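Local coordinates for protein manganese-containing pseudocatalase (Thermus thermophilus, PDB 2V8T) that probably decomposes hydrogen peroxide, as a dimanganese catalase, at a pair of manganese ions held in each subunit, at residues K57-L62 with G245-G250; L71-L76 with G179-R184; H230-R235 with V260-P265. All blocks are in the same frame, centred on the assembly; numbering follows the deposited sequence. Where two conformers were deposited one is given.

Interactions 1 and 2 share helix 57-85: interaction 1 sits on its first turns and interaction 2 further along, their centres 21 Å apart and their nearest atoms about 7 Å apart. Interaction 3, the short parallel sheet, touches both. W248 of interaction 1 gives its indole NE1 to R231 O (3.0 Å), and R184 of interaction 2 gives NH1 to N232 O (2.8 Å). Interaction 2 lies at the active site, since H73 is a ligand of manganese. The others lie further back: the side chain of L233 is about 9 Å, and that of L62 about 11 Å, from a bound manganese ion.

Interaction 1. Residues K57-L62 with G245-G250; sequences KPYYDL and GLIWKG
The opening turns of helix 57-85, one of the long helices of the ferritin-like bundle, receive a loop segment, 245-250, that contains an inverse gamma turn centred on W248. The backbones come nearest at P58 and L246, whose CA atoms are 6.5 Å apart, and the two segments together bury 240 Å².

The tight part is made by I247, which lies deep in the contact. Its CG1 stands anti to the carbonyl carbon (chi1 -63°) and the chain then runs out extended to the helix. There CD1 of I247 meets the Y59 ring obliquely, 3.5 Å from CD1 of Y59, the two side chains crossing at about a right angle. CD1 of I247 also lies 3.5 Å from P58 O and 4.0 Å from P58 CB, so a single terminal carbon fits between a proline, a carbonyl and an aromatic ring. The second branch of I247, CG2, makes the looser approach, 4.3 Å from CD2 of L62. The Y59 hydroxyl is hydrogen-bonded to S198 on helix 172-200, which probably helps to fix the ring. A water links the segments, donating to P58 O and accepting a weak bond from I247 N.

Toward the partly exposed side the packing thins. L246 offers CD1 to CG of P58 at 3.8 Å, crossing it obliquely, and both side chains also pack on Y298 of a second subunit. Across the helix turn, K57 NZ pairs with OD2 of D61 at 2.9 Å, approaching the syn lone pair, and has a second salt bridge to D243; D61 is a predicted calcium ligand. On the loop, K249 folds back so that its NZ lies 2.8 Å from L246 O, at a C=O...N angle of 144° and 33° above the carbonyl plane.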
loop_
_atom_site.group_PDB
_atom_site.type_symbol
_atom_site.label_atom_id
_atom_site.label_comp_id
_atom_site.label_asym_id
_atom_site.label_seq_id
_atom_site.Cartn_x
_atom_site.Cartn_y
_atom_site.Cartn_z
ATOM N N LYS A 57 34.791 2.538 13.441
ATOM C CA LYS A 57 34.351 3.869 13.862
ATOM C C LYS A 57 34.369 4.944 12.808
ATOM O O LYS A 57 33.420 5.734 12.773
ATOM C CB LYS A 57 35.118 4.317 15.121
ATOM C CG LYS A 57 34.622 5.632 15.691
ATOM C CD LYS A 57 35.280 5.939 17.011
ATOM C CE LYS A 57 34.746 7.171 17.686
ATOM N NZ LYS A 57 34.826 8.367 16.822
ATOM N N PRO A 58 35.386 5.067 11.954
ATOM C CA PRO A 58 35.323 6.181 11.024
ATOM C C PRO A 58 34.077 6.124 10.134
ATOM O O PRO A 58 33.475 7.174 9.789
ATOM C CB PRO A 58 36.622 5.981 10.212
ATOM C CG PRO A 58 37.571 5.267 11.210
ATOM C CD PRO A 58 36.649 4.320 11.890
ATOM N N TYR A 59 33.683 4.920 9.761
ATOM C CA TYR A 59 32.508 4.717 8.895
ATOM C C TYR A 59 31.223 4.907 9.661
ATOM O O TYR A 59 30.244 5.474 9.128
ATOM C CB TYR A 59 32.582 3.294 8.284
ATOM C CG TYR A 59 33.881 3.064 7.556
ATOM C CD1 TYR A 59 34.090 3.564 6.297
ATOM C CD2 TYR A 59 34.929 2.391 8.181
ATOM C CE1 TYR A 59 35.324 3.415 5.684
ATOM C CE2 TYR A 59 36.167 2.248 7.577
ATOM C CZ TYR A 59 36.357 2.755 6.305
ATOM O OH TYR A 59 37.577 2.575 5.713
ATOM N N TYR A 60 31.186 4.467 10.907
ATOM C CA TYR A 60 30.032 4.725 11.788
ATOM C C TYR A 60 29.849 6.229 11.980
ATOM O O TYR A 60 28.721 6.749 11.848
ATOM C CB TYR A 60 30.238 4.023 13.112
ATOM C CG TYR A 60 29.151 4.361 14.115
ATOM C CD1 TYR A 60 27.822 4.023 13.889
ATOM C CD2 TYR A 60 29.462 5.024 15.291
ATOM C CE1 TYR A 60 26.841 4.356 14.791
ATOM C CE2 TYR A 60 28.489 5.348 16.203
ATOM C CZ TYR A 60 27.175 4.999 15.982
ATOM O OH TYR A 60 26.173 5.288 16.874
ATOM N N ASP A 61 30.917 6.942 12.290
ATOM C CA ASP A 61 30.813 8.375 12.489
ATOM C C ASP A 61 30.203 9.032 11.265
ATOM O O ASP A 61 29.350 9.923 11.364
ATOM C CB ASP A 61 32.250 9.051 12.643
ATOM C CG ASP A 61 32.882 8.861 14.053
ATOM O OD1 ASP A 61 32.289 8.145 14.921
ATOM O OD2 ASP A 61 33.976 9.462 14.236
ATOM N N LEU A 62 30.637 8.600 10.089
ATOM C CA LEU A 62 30.168 9.206 8.845
ATOM C C LEU A 62 28.643 9.026 8.695
ATOM O O LEU A 62 27.931 9.983 8.435
ATOM C CB LEU A 62 30.916 8.582 7.671
ATOM C CG LEU A 62 30.632 9.227 6.369
ATOM C CD1 LEU A 62 31.089 10.664 6.308
ATOM C CD2 LEU A 62 31.257 8.412 5.239
ATOM N N GLY A 245 37.298 13.251 9.661
ATOM C CA GLY A 245 38.402 13.624 8.756
ATOM C C GLY A 245 39.256 12.470 8.345
ATOM O O GLY A 245 40.094 12.648 7.468
ATOM N N LEU A 246 39.072 11.284 8.898
ATOM C CA LEU A 246 39.813 10.124 8.428
ATOM C C LEU A 246 39.357 9.669 7.038
ATOM O O LEU A 246 40.111 9.039 6.299
ATOM C CB LEU A 246 39.728 8.974 9.423
ATOM C CG LEU A 246 40.326 9.292 10.800
ATOM C CD1 LEU A 246 40.171 8.053 11.703
ATOM C CD2 LEU A 246 41.774 9.810 10.699
ATOM N N ILE A 247 38.072 9.949 6.726
ATOM C CA ILE A 247 37.490 9.663 5.416
ATOM C C ILE A 247 37.298 10.948 4.639
ATOM O O ILE A 247 37.546 11.005 3.426
ATOM C CB ILE A 247 36.160 8.880 5.556
ATOM C CG1 ILE A 247 36.378 7.527 6.210
ATOM C CG2 ILE A 247 35.465 8.762 4.197
ATOM C CD1 ILE A 247 35.074 6.863 6.683
ATOM N N TRP A 248 36.750 11.986 5.300
ATOM C CA TRP A 248 36.487 13.266 4.660
ATOM C C TRP A 248 37.768 14.109 4.623
ATOM O O TRP A 248 38.043 14.904 5.534
ATOM C CB TRP A 248 35.336 14.015 5.337
ATOM C CG TRP A 248 34.905 15.218 4.584
ATOM C CD1 TRP A 248 35.056 16.524 4.963
ATOM C CD2 TRP A 248 34.313 15.236 3.303
ATOM N NE1 TRP A 248 34.551 17.356 4.003
ATOM C CE2 TRP A 248 34.089 16.595 2.955
ATOM C CE3 TRP A 248 33.959 14.235 2.361
ATOM C CZ2 TRP A 248 33.568 16.971 1.734
ATOM C CZ3 TRP A 248 33.467 14.630 1.126
ATOM C CH2 TRP A 248 33.259 15.987 0.814
ATOM N N LYS A 249 38.560 13.829 3.608
ATOM C CA LYS A 249 39.866 14.422 3.378
ATOM C C LYS A 249 40.159 14.305 1.908
ATOM O O LYS A 249 39.476 13.575 1.170
ATOM C CB LYS A 249 40.957 13.735 4.221
ATOM C CG LYS A 249 41.213 12.314 3.839
ATOM C CD LYS A 249 42.310 11.661 4.629
ATOM C CE LYS A 249 42.717 10.275 4.077
ATOM N NZ LYS A 249 41.610 9.171 3.910
ATOM N N GLY A 250 41.208 14.973 1.446
ATOM C CA GLY A 250 41.550 14.931 0.051
ATOM C C GLY A 250 40.669 15.793 -0.798
ATOM O O GLY A 250 40.016 16.727 -0.372
HETATM O O HOH W 1 35.840 9.068 8.857
#

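Interaction 2. Residues L71-L76 with G179-R184; sequences LGHIEL and GYLLVR. With MN (manganese (II) ion), chain C.
Helix segments 71-76 and 179-184 run nearly antiparallel, at 162° between their directions, with axes 11.8 Å apart at closest approach and H73 facing L181 (CA to CA 7.8 Å). The helices meet through side chains. CD2 of L181 sits almost squarely over one face of the H73 imidazole, 3.4 Å from the ring centroid and 5° off its normal: a CH-pi contact in which the methyl nearly equalises its distances to all five ring atoms. One turn on, CD2 of L76 touches that same L181 CD2 at 4.1 Å and approaches the Y180 ring obliquely, extending the apolar layer.

R184 flanks the imidazole differently. Its CB lies 3.8 Å from CE1 of H73, while its chain, bent at chi2 and chi3, turns the guanidinium plane 87° from the imidazole; CG rests over the rim of the Y180 ring. The NE of R184 forms a salt bridge with E69, whose carboxylate also accepts a weak bond from H73 NE2. This second-shell carboxylate probably steadies the ring's rotation and polarises it toward the metal, with R184 tempering its charge.

H73 ND1 binds manganese at 2.2 Å, alongside two waters and the carboxylates of E36 and E70. H188, further along helix 172-200, binds the other manganese, an arrangement characteristic of the dimetal site inside a ferritin-like four-helix bundle.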
loop_
_atom_site.group_PDB
_atom_site.type_symbol
_atom_site.label_atom_id
_atom_site.label_comp_id
_atom_site.label_asym_id
_atom_site.label_seq_id
_atom_site.Cartn_x
_atom_site.Cartn_y
_atom_site.Cartn_z
ATOM N N LEU A 71 18.221 15.281 9.000
ATOM C CA LEU A 71 17.087 15.799 9.782
ATOM C C LEU A 71 16.798 17.243 9.412
ATOM O O LEU A 71 15.643 17.670 9.297
ATOM C CB LEU A 71 17.370 15.703 11.300
ATOM C CG LEU A 71 17.339 14.313 11.903
ATOM C CD1 LEU A 71 17.980 14.336 13.300
ATOM C CD2 LEU A 71 15.917 13.797 11.992
ATOM N N GLY A 72 17.851 18.061 9.318
ATOM C CA GLY A 72 17.671 19.429 8.931
ATOM C C GLY A 72 17.246 19.593 7.504
ATOM O O GLY A 72 16.696 20.640 7.113
ATOM N N HIS A 73 17.493 18.584 6.658
ATOM C CA HIS A 73 17.024 18.657 5.280
ATOM C C HIS A 73 15.536 18.367 5.158
ATOM O O HIS A 73 14.868 19.037 4.364
ATOM C CB HIS A 73 17.838 17.765 4.369
ATOM C CG HIS A 73 19.249 18.151 4.258
ATOM N ND1 HIS A 73 20.105 17.511 3.380
ATOM C CD2 HIS A 73 19.957 19.123 4.924
ATOM C CE1 HIS A 73 21.293 18.088 3.555
ATOM N NE2 HIS A 73 21.235 19.063 4.474
ATOM N N ILE A 74 14.980 17.400 5.897
ATOM C CA ILE A 74 13.521 17.280 5.869
ATOM C C ILE A 74 12.906 18.580 6.344
ATOM O O ILE A 74 11.880 19.037 5.825
ATOM C CB ILE A 74 12.944 16.031 6.594
ATOM C CG1 ILE A 74 13.199 15.977 8.082
ATOM C CG2 ILE A 74 13.408 14.757 5.903
ATOM C CD1 ILE A 74 12.260 14.998 8.822
ATOM N N GLU A 75 13.518 19.207 7.361
ATOM C CA GLU A 75 13.026 20.487 7.882
ATOM C C GLU A 75 13.041 21.561 6.795
ATOM O O GLU A 75 12.093 22.321 6.624
ATOM C CB GLU A 75 13.906 20.865 9.086
ATOM C CG GLU A 75 13.459 22.131 9.756
ATOM C CD GLU A 75 14.394 22.597 10.877
ATOM O OE1 GLU A 75 15.584 22.108 10.919
ATOM O OE2 GLU A 75 13.935 23.449 11.669
ATOM N N LEU A 76 14.172 21.642 6.066
ATOM C CA LEU A 76 14.330 22.685 5.043
ATOM C C LEU A 76 13.340 22.493 3.876
ATOM O O LEU A 76 12.773 23.451 3.364
ATOM C CB LEU A 76 15.770 22.687 4.556
ATOM C CG LEU A 76 16.142 23.813 3.583
ATOM C CD1 LEU A 76 16.078 25.168 4.327
ATOM C CD2 LEU A 76 17.525 23.588 3.026
ATOM N N GLY A 179 19.303 24.515 -4.820
ATOM C CA GLY A 179 20.712 24.788 -5.048
ATOM C C GLY A 179 21.576 24.389 -3.849
ATOM O O GLY A 179 22.663 23.826 -4.012
ATOM N N TYR A 180 21.098 24.707 -2.664
ATOM C CA TYR A 180 21.841 24.360 -1.446
ATOM C C TYR A 180 21.956 22.840 -1.299
ATOM O O TYR A 180 23.041 22.302 -1.025
ATOM C CB TYR A 180 21.188 24.999 -0.220
ATOM C CG TYR A 180 21.973 24.754 1.035
ATOM C CD1 TYR A 180 23.197 25.371 1.224
ATOM C CD2 TYR A 180 21.536 23.912 2.034
ATOM C CE1 TYR A 180 23.971 25.181 2.366
ATOM C CE2 TYR A 180 22.353 23.704 3.188
ATOM C CZ TYR A 180 23.544 24.374 3.324
ATOM O OH TYR A 180 24.314 24.123 4.476
ATOM N N LEU A 181 20.831 22.141 -1.459
ATOM C CA LEU A 181 20.849 20.695 -1.261
ATOM C C LEU A 181 21.536 19.938 -2.387
ATOM O O LEU A 181 21.997 18.814 -2.159
ATOM C CB LEU A 181 19.460 20.183 -0.953
ATOM C CG LEU A 181 18.862 20.700 0.376
ATOM C CD1 LEU A 181 17.544 19.995 0.680
ATOM C CD2 LEU A 181 19.832 20.537 1.562
ATOM N N LEU A 182 21.656 20.532 -3.572
ATOM C CA LEU A 182 22.536 19.936 -4.603
ATOM C C LEU A 182 23.975 19.940 -4.104
ATOM O O LEU A 182 24.737 18.977 -4.306
ATOM C CB LEU A 182 22.441 20.713 -5.905
ATOM C CG LEU A 182 21.154 20.506 -6.693
ATOM C CD1 LEU A 182 21.081 21.519 -7.822
ATOM C CD2 LEU A 182 21.043 19.061 -7.211
ATOM N N VAL A 183 24.396 21.037 -3.465
ATOM C CA VAL A 183 25.760 21.112 -2.941
ATOM C C VAL A 183 25.943 20.128 -1.785
ATOM O O VAL A 183 26.929 19.383 -1.731
ATOM C CB VAL A 183 26.104 22.566 -2.581
ATOM C CG1 VAL A 183 27.486 22.600 -1.888
ATOM C CG2 VAL A 183 26.082 23.410 -3.844
ATOM N N ARG A 184 24.976 20.091 -0.847
ATOM C CA ARG A 184 25.097 19.149 0.268
ATOM C C ARG A 184 25.080 17.704 -0.212
ATOM O O ARG A 184 25.825 16.858 0.294
ATOM C CB ARG A 184 23.994 19.379 1.296
ATOM C CG ARG A 184 23.971 20.793 1.897
ATOM C CD ARG A 184 25.325 21.274 2.372
ATOM N NE ARG A 184 25.873 20.347 3.359
ATOM C CZ ARG A 184 27.164 20.195 3.614
ATOM N NH1 ARG A 184 28.087 20.933 3.014
ATOM N NH2 ARG A 184 27.532 19.273 4.503
HETATM MN MN MN C . 19.759 15.730 2.118
HETATM O O HOH W 2 20.042 13.806 1.398
HETATM O O HOH W 3 20.117 16.836 0.211
#

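Interaction 3. Residues H230-R235 with V260-P265; sequences HRNLYR and VVVDGP
The Y234 ring presents its edge to G264 O, which lies near the ring plane 3.4 Å from CD2, while CB of V262 meets the same carbon obliquely at 3.6 Å. Its hydroxyl accepts a bond from N232 ND2 at 3.1 Å, nearly in the amide plane. R235 likewise uses an edge: its NH2 reaches OD1 of D263 at 2.7 Å; the oxygen lies close to the guanidinium plane, the nitrogen stands above the carboxylate plane, and the planes are 52° apart. A bend at chi3 swings the group alongside D263. H230 NE2 lies over the rim of one face of the R231 guanidinium, which bonds D255 and T257.

Two parallel strands carry these groups, N232 and Y234 beside V260 and V262 on one face, L233 and R235 beside V261 and D263 on the other. The pair lies against helix 172-200, L233 on V187 and Y234 on R184. The bond from V260 N to R231 O is 2.8 Å and virtually straight (178°); L233, V262 and R235 continue the pattern, and G264 N, at positive phi, closes it with a weak bond to R235 O. An alanine at Y234 removes the ring and hydroxyl, and would probably leave V262 less well covered and the N232 amide without this acceptor.

The chemistry implies a pair set by backbone bonds and finished by a salt bridge: D263 probably offsets part of the charge of R235, whose guanidinium also bonds P238 O and D240 O and lies close to that of R242.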
loop_
_atom_site.group_PDB
_atom_site.type_symbol
_atom_site.label_atom_id
_atom_site.label_comp_id
_atom_site.label_asym_id
_atom_site.label_seq_id
_atom_site.Cartn_x
_atom_site.Cartn_y
_atom_site.Cartn_z
ATOM N N HIS A 230 30.713 23.130 -0.728
ATOM C CA HIS A 230 31.041 21.796 -1.207
ATOM C C HIS A 230 32.232 21.191 -0.474
ATOM O O HIS A 230 32.476 19.978 -0.606
ATOM C CB HIS A 230 31.342 21.815 -2.712
ATOM C CG HIS A 230 32.468 22.732 -3.065
ATOM N ND1 HIS A 230 32.364 24.093 -2.840
ATOM C CD2 HIS A 230 33.680 22.460 -3.607
ATOM C CE1 HIS A 230 33.505 24.611 -3.258
ATOM N NE2 HIS A 230 34.329 23.665 -3.722
ATOM N N ARG A 231 32.998 21.969 0.250
ATOM C CA ARG A 231 34.141 21.430 0.978
ATOM C C ARG A 231 33.733 20.921 2.351
ATOM O O ARG A 231 34.525 20.210 2.965
ATOM C CB ARG A 231 35.213 22.522 1.167
ATOM C CG ARG A 231 35.708 23.062 -0.152
ATOM C CD ARG A 231 36.832 24.013 -0.011
ATOM N NE ARG A 231 37.235 24.473 -1.340
ATOM C CZ ARG A 231 36.882 25.663 -1.809
ATOM N NH1 ARG A 231 36.329 26.587 -0.978
ATOM N NH2 ARG A 231 37.096 25.976 -3.107
ATOM N N ASN A 232 32.575 21.342 2.862
ATOM C CA ASN A 232 32.326 21.258 4.291
ATOM C C ASN A 232 31.519 20.049 4.678
ATOM O O ASN A 232 30.383 19.848 4.212
ATOM C CB ASN A 232 31.529 22.503 4.724
ATOM C CG ASN A 232 32.302 23.783 4.553
ATOM O OD1 ASN A 232 33.522 23.760 4.369
ATOM N ND2 ASN A 232 31.575 24.902 4.607
ATOM N N LEU A 233 32.051 19.257 5.597
ATOM C CA LEU A 233 31.277 18.229 6.299
ATOM C C LEU A 233 31.167 18.726 7.720
ATOM O O LEU A 233 32.171 18.770 8.465
ATOM C CB LEU A 233 31.932 16.854 6.215
ATOM C CG LEU A 233 31.072 15.704 6.710
ATOM C CD1 LEU A 233 29.862 15.458 5.782
ATOM C CD2 LEU A 233 31.900 14.436 6.815
ATOM N N TYR A 234 29.992 19.206 8.121
ATOM C CA TYR A 234 29.754 19.724 9.463
ATOM C C TYR A 234 29.579 18.561 10.426
ATOM O O TYR A 234 28.837 17.610 10.125
ATOM C CB TYR A 234 28.509 20.584 9.494
ATOM C CG TYR A 234 28.530 21.756 8.545
ATOM C CD1 TYR A 234 27.992 21.659 7.256
ATOM C CD2 TYR A 234 29.110 22.956 8.889
ATOM C CE1 TYR A 234 28.055 22.701 6.367
ATOM C CE2 TYR A 234 29.184 24.010 8.027
ATOM C CZ TYR A 234 28.692 23.901 6.734
ATOM O OH TYR A 234 28.763 24.933 5.827
ATOM N N ARG A 235 30.183 18.684 11.596
ATOM C CA ARG A 235 30.041 17.724 12.682
ATOM C C ARG A 235 28.858 18.174 13.535
ATOM O O ARG A 235 28.984 19.101 14.365
ATOM C CB ARG A 235 31.339 17.628 13.490
ATOM C CG ARG A 235 31.299 16.539 14.534
ATOM C CD ARG A 235 32.607 16.451 15.356
ATOM N NE ARG A 235 32.797 17.591 16.248
ATOM C CZ ARG A 235 32.234 17.693 17.474
ATOM N NH1 ARG A 235 31.624 16.672 18.024
ATOM N NH2 ARG A 235 32.330 18.839 18.138
ATOM N N VAL A 260 37.122 19.797 4.056
ATOM C CA VAL A 260 37.316 20.090 5.467
ATOM C C VAL A 260 36.173 19.648 6.309
ATOM O O VAL A 260 34.991 19.693 5.895
ATOM C CB VAL A 260 37.739 21.429 5.778
ATOM C CG1 VAL A 260 39.047 21.777 5.026
ATOM C CG2 VAL A 260 36.652 22.278 5.348
ATOM N N VAL A 261 36.491 19.252 7.536
ATOM C CA VAL A 261 35.490 19.006 8.569
ATOM C C VAL A 261 35.283 20.321 9.328
ATOM O O VAL A 261 36.273 20.969 9.742
ATOM C CB VAL A 261 35.948 17.898 9.525
ATOM C CG1 VAL A 261 34.891 17.706 10.662
ATOM C CG2 VAL A 261 36.131 16.578 8.741
ATOM N N VAL A 262 34.058 20.726 9.502
ATOM C CA VAL A 262 33.688 21.914 10.254
ATOM C C VAL A 262 33.092 21.488 11.584
ATOM O O VAL A 262 32.186 20.661 11.625
ATOM C CB VAL A 262 32.697 22.808 9.461
ATOM C CG1 VAL A 262 32.301 24.032 10.278
ATOM C CG2 VAL A 262 33.255 23.189 8.121
ATOM N N ASP A 263 33.626 22.025 12.676
ATOM C CA ASP A 263 33.117 21.720 14.007
ATOM C C ASP A 263 31.759 22.435 14.168
ATOM O O ASP A 263 31.683 23.694 14.116
ATOM C CB ASP A 263 34.125 22.203 15.070
ATOM C CG ASP A 263 33.821 21.749 16.455
ATOM O OD1 ASP A 263 32.801 21.089 16.673
ATOM O OD2 ASP A 263 34.654 22.057 17.366
ATOM N N GLY A 264 30.711 21.704 14.407
ATOM C CA GLY A 264 29.435 22.268 14.663
ATOM C C GLY A 264 28.617 22.541 13.415
ATOM O O GLY A 264 29.096 22.470 12.302
ATOM N N PRO A 265 27.351 22.884 13.651
ATOM C CA PRO A 265 26.449 23.215 12.554
ATOM C C PRO A 265 26.742 24.582 11.967
ATOM O O PRO A 265 27.339 25.420 12.631
ATOM C CB PRO A 265 25.091 23.241 13.277
ATOM C CG PRO A 265 25.445 23.748 14.681
ATOM C CD PRO A 265 26.740 23.098 14.976
#